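Bitiscetin (Bitis arietans, PDB 1JWI) binds von Willebrand factor and induces its interaction, through the A1 domain, with platelet GPIbalpha, so that platelets aggregate. Local coordinates at residues Glu29-Cys32 / Val33-Gly37. Residues are numbered along the deposited sequence; the frame is centred on the assembly and turned at random.
Sequences EKFC and VENSG
Cys32 O takes two backbone N-H groups: Gly37 N at 2.9 Å and, in a weak bent bond, Asn35 N. Gly37 N stands above the carbonyl plane, 36° out of it. With the weak bond from Ser36 N to Val33 O, this makes a Schellman motif that ends helix 25-34 of the C-type lectin fold. Ser36 is the C-prime residue, and its positive phi turns the chain out of the helix toward strand 38-39. Just before this, the regular i to i+4 bonds still hold. Val33 N bonds Glu29 O at 2.9 Å, and Glu34 N bonds Lys30 O at the same length. From Asn35 N to Phe31 O the bond is already weak.

The Glu29 chain is bent about CB-CG, with chi2 at 67°, which folds its carboxylate back beside Val33. Glu29 OE1 lies 3.7 Å from Val33 CG2. Both carboxylate oxygens are hydrogen-bonded just past the turn, OE1 to His38 ND1 and OE2 to Leu39 N, and so tie the helix to both residues of strand 38-39. On the inner side, Cys32 is buried, touches Leu39 and joins the helix end to the four-stranded sheet through the disulfide from its SG to Cys125 in strand 121-126. The Phe31 ring, which meets Phe19 edge-to-face, also packs against Asn35, with the ring and amide planes 25° apart. One terminal atom of the Asn35 amide lies over one face of the Phe31 ring, near CE1.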
loop_
_atom_site.group_PDB
_atom_site.type_symbol
_atom_site.label_atom_id
_atom_site.label_comp_id
_atom_site.label_asym_id
_atom_site.label_seq_id
_atom_site.Cartn_x
_atom_site.Cartn_y
_atom_site.Cartn_z
ATOM N N GLU A 29 10.874 -12.645 -11.531
ATOM C CA GLU A 29 10.032 -13.820 -11.744
ATOM C C GLU A 29 10.414 -14.547 -13.035
ATOM O O GLU A 29 10.509 -15.774 -13.057
ATOM C CB GLU A 29 8.553 -13.409 -11.798
ATOM C CG GLU A 29 7.604 -14.502 -12.288
ATOM C CD GLU A 29 7.486 -15.672 -11.333
ATOM O OE1 GLU A 29 6.791 -16.656 -11.684
ATOM O OE2 GLU A 29 8.077 -15.612 -10.230
ATOM N N LYS A 30 10.630 -13.788 -14.106
ATOM C CA LYS A 30 10.999 -14.377 -15.390
ATOM C C LYS A 30 12.326 -15.126 -15.324
ATOM O O LYS A 30 12.495 -16.159 -15.968
ATOM C CB LYS A 30 11.074 -13.298 -16.473
ATOM C CG LYS A 30 9.720 -12.787 -16.940
ATOM C CD LYS A 30 9.868 -11.873 -18.156
ATOM C CE LYS A 30 8.520 -11.493 -18.746
ATOM N NZ LYS A 30 7.684 -10.685 -17.805
ATOM N N PHE A 31 13.267 -14.599 -14.548
ATOM C CA PHE A 31 14.570 -15.232 -14.408
ATOM C C PHE A 31 14.407 -16.549 -13.655
ATOM O O PHE A 31 15.033 -17.551 -14.008
ATOM C CB PHE A 31 15.543 -14.293 -13.675
ATOM C CG PHE A 31 16.956 -14.817 -13.593
ATOM C CD1 PHE A 31 17.328 -15.702 -12.587
ATOM C CD2 PHE A 31 17.911 -14.436 -14.537
ATOM C CE1 PHE A 31 18.629 -16.203 -12.517
ATOM C CE2 PHE A 31 19.215 -14.932 -14.477
ATOM C CZ PHE A 31 19.575 -15.817 -13.464
ATOM N N CYS A 32 13.563 -16.556 -12.623
ATOM C CA CYS A 32 13.318 -17.769 -11.851
ATOM C C CYS A 32 12.642 -18.806 -12.748
ATOM O O CYS A 32 12.967 -20.000 -12.693
ATOM C CB CYS A 32 12.407 -17.487 -10.648
ATOM S SG CYS A 32 13.124 -16.532 -9.264
ATOM N N VAL A 33 11.682 -18.348 -13.551
ATOM C CA VAL A 33 10.971 -19.231 -14.469
ATOM C C VAL A 33 12.013 -19.896 -15.371
ATOM O O VAL A 33 12.026 -21.120 -15.531
ATOM C CB VAL A 33 9.976 -18.426 -15.334
ATOM C CG1 VAL A 33 9.550 -19.228 -16.554
ATOM C CG2 VAL A 33 8.748 -18.065 -14.502
ATOM N N GLU A 34 12.887 -19.075 -15.951
ATOM C CA GLU A 34 13.945 -19.559 -16.831
ATOM C C GLU A 34 14.729 -20.678 -16.148
ATOM O O GLU A 34 15.258 -21.571 -16.812
ATOM C CB GLU A 34 14.874 -18.397 -17.208
ATOM C CG GLU A 34 16.194 -18.823 -17.820
ATOM C CD GLU A 34 17.092 -17.647 -18.153
ATOM O OE1 GLU A 34 18.242 -17.875 -18.600
ATOM O OE2 GLU A 34 16.642 -16.493 -17.979
ATOM N N ASN A 35 14.808 -20.630 -14.822
ATOM C CA ASN A 35 15.523 -21.658 -14.078
ATOM C C ASN A 35 14.579 -22.708 -13.504
ATOM O O ASN A 35 14.809 -23.248 -12.412
ATOM C CB ASN A 35 16.342 -21.030 -12.953
ATOM C CG ASN A 35 17.590 -20.349 -13.459
ATOM O OD1 ASN A 35 17.533 -19.293 -14.088
ATOM N ND2 ASN A 35 18.734 -20.966 -13.199
ATOM N N SER A 36 13.513 -22.985 -14.247
ATOM C CA SER A 36 12.524 -23.981 -13.856
ATOM C C SER A 36 11.895 -23.737 -12.488
ATOM O O SER A 36 11.653 -24.683 -11.742
ATOM C CB SER A 36 13.161 -25.373 -13.886
ATOM O OG SER A 36 12.197 -26.375 -13.625
ATOM N N GLY A 37 11.621 -22.478 -12.161
ATOM C CA GLY A 37 11.015 -22.184 -10.877
ATOM C C GLY A 37 10.149 -20.940 -10.877
ATOM O O GLY A 37 9.541 -20.596 -11.888
#